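Long-range contact in S-adenosylmethionine:tRNA ribosyltransferase-isomerase (Thermotoga maritima, PDB 1VKY), which probably transfers and isomerizes the ribose of S-adenosylmethionine onto preQ1-modified tRNA, giving epoxyqueuosine-tRNA in queuosine biosynthesis: residues E33-R45 against E51-E63. Sequence-based numbering, arbitrary orientation.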
loop_
_atom_site.group_PDB
_atom_site.type_symbol
_atom_site.label_atom_id
_atom_site.label_comp_id
_atom_site.label_asym_id
_atom_site.label_seq_id
_atom_site.Cartn_x
_atom_site.Cartn_y
_atom_site.Cartn_z
ATOM N N GLU B 33 8.382 2.816 -9.859
ATOM C CA GLU B 33 7.757 3.282 -11.101
ATOM C C GLU B 33 8.855 3.469 -12.155
ATOM O O GLU B 33 9.884 4.044 -11.846
ATOM C CB GLU B 33 6.993 4.587 -10.857
ATOM C CG GLU B 33 5.733 4.724 -11.706
ATOM C CD GLU B 33 4.691 3.635 -11.430
ATOM O OE1 GLU B 33 3.996 3.225 -12.401
ATOM O OE2 GLU B 33 4.559 3.188 -10.251
ATOM N N PRO B 34 8.705 2.926 -13.357
ATOM C CA PRO B 34 7.576 2.049 -13.758
ATOM C C PRO B 34 7.593 0.685 -13.027
ATOM O O PRO B 34 8.607 0.292 -12.478
ATOM C CB PRO B 34 7.822 1.840 -15.257
ATOM C CG PRO B 34 9.294 1.972 -15.401
ATOM C CD PRO B 34 9.718 3.048 -14.418
ATOM N N ARG B 35 6.473 -0.003 -13.019
ATOM C CA ARG B 35 6.326 -1.223 -12.211
ATOM C C ARG B 35 7.278 -2.357 -12.627
ATOM O O ARG B 35 7.683 -3.166 -11.802
ATOM C CB ARG B 35 4.888 -1.703 -12.254
ATOM C CG ARG B 35 3.868 -0.741 -11.638
ATOM C CD ARG B 35 4.012 -0.547 -10.135
ATOM N NE ARG B 35 2.830 0.096 -9.554
ATOM N N ASP B 36 7.695 -2.373 -13.884
ATOM C CA ASP B 36 8.560 -3.432 -14.376
ATOM C C ASP B 36 10.030 -3.107 -14.298
ATOM O O ASP B 36 10.862 -3.780 -14.906
ATOM C CB ASP B 36 8.170 -3.869 -15.763
ATOM C CG ASP B 36 8.120 -2.748 -16.760
ATOM O OD1 ASP B 36 8.543 -1.605 -16.459
ATOM O OD2 ASP B 36 7.638 -2.950 -17.890
ATOM N N ALA B 37 10.337 -2.087 -13.501
ATOM C CA ALA B 37 11.691 -1.749 -13.174
ATOM C C ALA B 37 11.992 -2.295 -11.797
ATOM O O ALA B 37 13.085 -2.092 -11.285
ATOM C CB ALA B 37 11.910 -0.221 -13.208
ATOM N N SER B 38 11.064 -3.041 -11.207
ATOM C CA SER B 38 11.376 -3.743 -9.956
ATOM C C SER B 38 12.431 -4.847 -10.227
ATOM O O SER B 38 12.697 -5.204 -11.403
ATOM C CB SER B 38 10.091 -4.293 -9.330
ATOM O OG SER B 38 9.622 -5.389 -10.089
ATOM N N ARG B 39 13.062 -5.345 -9.160
ATOM C CA ARG B 39 14.005 -6.457 -9.271
ATOM C C ARG B 39 13.231 -7.752 -9.490
ATOM O O ARG B 39 12.061 -7.840 -9.126
ATOM C CB ARG B 39 14.878 -6.565 -8.028
ATOM C CG ARG B 39 15.651 -5.312 -7.817
ATOM C CD ARG B 39 16.585 -5.341 -6.632
ATOM N NE ARG B 39 17.726 -6.142 -6.971
ATOM C CZ ARG B 39 18.809 -6.262 -6.230
ATOM N NH1 ARG B 39 18.914 -5.617 -5.072
ATOM N NH2 ARG B 39 19.792 -7.052 -6.663
ATOM N N LEU B 40 13.862 -8.700 -10.183
ATOM C CA LEU B 40 13.311 -10.039 -10.427
ATOM C C LEU B 40 14.418 -11.018 -10.133
ATOM O O LEU B 40 15.387 -11.081 -10.890
ATOM C CB LEU B 40 12.861 -10.204 -11.896
ATOM C CG LEU B 40 12.323 -11.566 -12.372
ATOM C CD1 LEU B 40 11.011 -11.892 -11.691
ATOM C CD2 LEU B 40 12.151 -11.666 -13.869
ATOM N N MET B 41 14.260 -11.799 -9.068
ATOM C CA MET B 41 15.133 -12.931 -8.808
ATOM C C MET B 41 14.567 -14.147 -9.556
ATOM O O MET B 41 13.407 -14.463 -9.425
ATOM C CB MET B 41 15.196 -13.261 -7.315
ATOM C CG MET B 41 16.257 -14.299 -6.984
ATOM S SD MET B 41 16.472 -14.600 -5.224
ATOM C CE MET B 41 17.138 -13.063 -4.634
ATOM N N VAL B 42 15.428 -14.836 -10.303
ATOM C CA VAL B 42 15.030 -16.008 -11.056
ATOM C C VAL B 42 15.680 -17.242 -10.458
ATOM O O VAL B 42 16.913 -17.321 -10.360
ATOM C CB VAL B 42 15.419 -15.868 -12.541
ATOM C CG1 VAL B 42 14.920 -17.044 -13.333
ATOM C CG2 VAL B 42 14.825 -14.566 -13.140
ATOM N N LEU B 43 14.835 -18.217 -10.146
ATOM C CA LEU B 43 15.207 -19.502 -9.593
ATOM C C LEU B 43 14.964 -20.625 -10.616
ATOM O O LEU B 43 13.864 -20.793 -11.115
ATOM C CB LEU B 43 14.375 -19.779 -8.328
ATOM C CG LEU B 43 14.940 -19.215 -7.008
ATOM C CD1 LEU B 43 15.162 -17.782 -7.054
ATOM C CD2 LEU B 43 14.026 -19.569 -5.895
ATOM N N HIS B 44 16.025 -21.369 -10.915
ATOM C CA HIS B 44 15.976 -22.485 -11.847
ATOM C C HIS B 44 16.045 -23.758 -11.010
ATOM O O HIS B 44 17.109 -24.135 -10.519
ATOM C CB HIS B 44 17.160 -22.418 -12.816
ATOM C CG HIS B 44 17.210 -21.176 -13.655
ATOM N ND1 HIS B 44 16.674 -21.113 -14.920
ATOM C CD2 HIS B 44 17.759 -19.957 -13.421
ATOM C CE1 HIS B 44 16.887 -19.913 -15.431
ATOM N NE2 HIS B 44 17.552 -19.196 -14.547
ATOM N N ARG B 45 14.917 -24.418 -10.830
ATOM C CA ARG B 45 14.867 -25.479 -9.811
ATOM C C ARG B 45 15.756 -26.661 -10.077
ATOM O O ARG B 45 16.410 -27.125 -9.168
ATOM C CB ARG B 45 13.449 -25.985 -9.601
ATOM C CG ARG B 45 12.504 -24.979 -8.955
ATOM C CD ARG B 45 11.075 -25.442 -9.043
ATOM N NE ARG B 45 10.528 -25.383 -10.394
ATOM C CZ ARG B 45 9.314 -25.811 -10.694
ATOM N NH1 ARG B 45 8.866 -25.719 -11.924
ATOM N NH2 ARG B 45 8.542 -26.336 -9.757
ATOM N N GLU B 51 19.493 -16.218 -10.416
ATOM C CA GLU B 51 19.912 -14.994 -11.103
ATOM C C GLU B 51 19.213 -13.769 -10.579
ATOM O O GLU B 51 18.096 -13.824 -10.046
ATOM C CB GLU B 51 19.593 -15.040 -12.592
ATOM C CG GLU B 51 20.118 -16.217 -13.366
ATOM C CD GLU B 51 19.732 -16.074 -14.820
ATOM O OE1 GLU B 51 18.788 -16.745 -15.293
ATOM O OE2 GLU B 51 20.350 -15.234 -15.451
ATOM N N HIS B 52 19.875 -12.633 -10.772
ATOM C CA HIS B 52 19.367 -11.353 -10.275
ATOM C C HIS B 52 19.144 -10.409 -11.457
ATOM O O HIS B 52 20.092 -9.930 -12.043
ATOM C CB HIS B 52 20.381 -10.793 -9.288
ATOM C CG HIS B 52 20.657 -11.738 -8.170
ATOM N ND1 HIS B 52 19.800 -11.893 -7.106
ATOM C CD2 HIS B 52 21.639 -12.652 -8.003
ATOM C CE1 HIS B 52 20.271 -12.830 -6.302
ATOM N NE2 HIS B 52 21.383 -13.308 -6.826
ATOM N N ARG B 53 17.872 -10.156 -11.778
ATOM C CA ARG B 53 17.461 -9.469 -13.010
ATOM C C ARG B 53 16.507 -8.329 -12.633
ATOM O O ARG B 53 16.361 -8.017 -11.444
ATOM C CB ARG B 53 16.797 -10.461 -13.977
ATOM C CG ARG B 53 17.748 -11.608 -14.349
ATOM C CD ARG B 53 18.950 -11.151 -15.265
ATOM N NE ARG B 53 18.555 -11.721 -16.493
ATOM C CZ ARG B 53 18.387 -11.134 -17.618
ATOM N NH1 ARG B 53 18.747 -9.901 -17.867
ATOM N NH2 ARG B 53 17.946 -11.884 -18.569
ATOM N N ILE B 54 15.947 -7.702 -13.667
ATOM C CA ILE B 54 14.930 -6.666 -13.575
ATOM C C ILE B 54 13.677 -7.216 -14.213
ATOM O O ILE B 54 13.771 -7.995 -15.160
ATOM C CB ILE B 54 15.392 -5.390 -14.344
ATOM C CG1 ILE B 54 16.651 -4.835 -13.715
ATOM C CG2 ILE B 54 14.308 -4.334 -14.390
ATOM C CD1 ILE B 54 16.540 -4.613 -12.249
ATOM N N PHE B 55 12.508 -6.794 -13.721
ATOM C CA PHE B 55 11.264 -7.431 -14.094
ATOM C C PHE B 55 11.013 -7.483 -15.589
ATOM O O PHE B 55 10.541 -8.502 -16.098
ATOM C CB PHE B 55 10.032 -6.835 -13.390
ATOM C CG PHE B 55 8.845 -7.774 -13.429
ATOM C CD1 PHE B 55 8.696 -8.746 -12.473
ATOM C CD2 PHE B 55 7.935 -7.718 -14.453
ATOM C CE1 PHE B 55 7.632 -9.638 -12.544
ATOM C CE2 PHE B 55 6.897 -8.589 -14.534
ATOM C CZ PHE B 55 6.743 -9.570 -13.586
ATOM N N ARG B 56 11.286 -6.394 -16.296
ATOM C CA ARG B 56 10.994 -6.345 -17.744
ATOM C C ARG B 56 11.779 -7.397 -18.529
ATOM O O ARG B 56 11.384 -7.774 -19.626
ATOM C CB ARG B 56 11.277 -4.961 -18.314
ATOM C CG ARG B 56 12.725 -4.506 -18.168
ATOM C CD ARG B 56 13.020 -3.125 -18.778
ATOM N NE ARG B 56 12.070 -2.121 -18.301
ATOM C CZ ARG B 56 12.321 -1.162 -17.408
ATOM N NH1 ARG B 56 13.533 -1.009 -16.851
ATOM N NH2 ARG B 56 11.329 -0.339 -17.067
ATOM N N GLU B 57 12.868 -7.898 -17.944
ATOM C CA GLU B 57 13.683 -9.008 -18.521
ATOM C C GLU B 57 13.061 -10.415 -18.382
ATOM O O GLU B 57 13.631 -11.423 -18.824
ATOM C CB GLU B 57 15.074 -8.960 -17.882
ATOM C CG GLU B 57 15.825 -7.699 -18.272
ATOM C CD GLU B 57 17.032 -7.395 -17.402
ATOM O OE1 GLU B 57 17.149 -7.875 -16.262
ATOM O OE2 GLU B 57 17.880 -6.634 -17.865
ATOM N N ILE B 58 11.855 -10.481 -17.810
ATOM C CA ILE B 58 11.098 -11.737 -17.749
ATOM C C ILE B 58 10.877 -12.312 -19.115
ATOM O O ILE B 58 10.865 -13.521 -19.264
ATOM C CB ILE B 58 9.728 -11.561 -17.003
ATOM C CG1 ILE B 58 9.122 -12.934 -16.648
ATOM C CG2 ILE B 58 8.734 -10.700 -17.810
ATOM C CD1 ILE B 58 8.028 -12.838 -15.647
ATOM N N ILE B 59 10.755 -11.456 -20.125
ATOM C CA ILE B 59 10.556 -11.926 -21.489
ATOM C C ILE B 59 11.674 -12.873 -22.003
ATOM O O ILE B 59 11.435 -13.745 -22.824
ATOM C CB ILE B 59 10.425 -10.700 -22.411
ATOM C CG1 ILE B 59 9.932 -11.102 -23.807
ATOM C CG2 ILE B 59 11.731 -9.911 -22.466
ATOM C CD1 ILE B 59 9.363 -9.912 -24.572
ATOM N N GLU B 60 12.886 -12.703 -21.500
ATOM C CA GLU B 60 14.041 -13.554 -21.886
ATOM C C GLU B 60 13.931 -15.015 -21.382
ATOM O O GLU B 60 14.784 -15.848 -21.698
ATOM C CB GLU B 60 15.321 -12.943 -21.325
ATOM C CG GLU B 60 15.562 -11.548 -21.864
ATOM C CD GLU B 60 16.786 -10.912 -21.267
ATOM O OE1 GLU B 60 17.565 -11.634 -20.631
ATOM O OE2 GLU B 60 16.996 -9.721 -21.449
ATOM N N TYR B 61 12.903 -15.298 -20.561
ATOM C CA TYR B 61 12.668 -16.615 -20.002
ATOM C C TYR B 61 11.434 -17.266 -20.597
ATOM O O TYR B 61 11.139 -18.393 -20.284
ATOM C CB TYR B 61 12.513 -16.514 -18.473
ATOM C CG TYR B 61 13.782 -16.036 -17.833
ATOM C CD1 TYR B 61 13.971 -14.697 -17.572
ATOM C CD2 TYR B 61 14.841 -16.922 -17.591
ATOM C CE1 TYR B 61 15.152 -14.228 -17.005
ATOM C CE2 TYR B 61 16.036 -16.476 -17.039
ATOM C CZ TYR B 61 16.187 -15.112 -16.745
ATOM O OH TYR B 61 17.358 -14.641 -16.195
ATOM N N LEU B 62 10.717 -16.551 -21.451
ATOM C CA LEU B 62 9.448 -17.018 -21.956
ATOM C C LEU B 62 9.592 -17.261 -23.421
ATOM O O LEU B 62 10.255 -16.528 -24.129
ATOM C CB LEU B 62 8.306 -16.014 -21.676
ATOM C CG LEU B 62 8.045 -15.742 -20.171
ATOM C CD1 LEU B 62 7.085 -14.567 -19.929
ATOM C CD2 LEU B 62 7.572 -16.985 -19.467
ATOM N N GLU B 63 8.949 -18.312 -23.873
ATOM C CA GLU B 63 8.972 -18.685 -25.262
ATOM C C GLU B 63 7.585 -18.601 -25.900
ATOM O O GLU B 63 6.584 -18.551 -25.206
ATOM C CB GLU B 63 9.564 -20.067 -25.403
ATOM C CG GLU B 63 8.914 -21.148 -24.607
ATOM C CD GLU B 63 9.762 -22.399 -24.572
ATOM O OE1 GLU B 63 10.767 -22.435 -23.800
ATOM O OE2 GLU B 63 9.412 -23.315 -25.334
HETATM O O HOH W 1 17.803 -8.426 -9.086
#
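Val42 CG1 lies over one face of the Tyr61 ring, 4.2 Å from its centroid in a CH-pi contact, while Glu51 OE1 sits in plane at the ring's edge. The same oxygen meets the edge of the His44 imidazole: His44 NE2 donates to Glu51 OE1 over 2.8 Å, on the anti lone pair of that oxygen. Tyr61 OH donates to this oxygen too, from above the carboxylate plane, and in turn accepts from Arg53 NE, so that two donors grip Glu51 OE1 within a chain of hydrogen bonds running from His44 to Arg53. At the other end, the Arg56 guanidinium carries Asp36 O over the centre of one face and Pro34 CG at its edge. Arg56 NH2 reaches Asp36 OD1 at 3.1 Å in a salt bridge whose hydrogen bond is weak, the carboxylate and guanidinium planes turned 71° apart; Asp36 OD2 is hydrogen-bonded to Thr192 OG1.

These groups belong to, or pack on, an antiparallel beta hairpin, in which strand 49-54, an edge strand of the chain's nine-stranded mixed sheet, pairs with strand 39-44 and then turns into the 3-10 segment 55-61. Leu40 and Arg53 form one hydrogen-bonded pair, Val42 and Glu51 the next. With CG anti to the backbone N (chi1 177°), Leu40 sends CD1 to Phe55 CD1 at 4.0 Å and CD2 to Ile58 CB, joining strand to 3-10 segment. On the opposite sheet face, Met41 CE touches the edge of the His52 ring at CE1 (3.6 Å), and His52 ND1 is hydrogen-bonded to Tyr335.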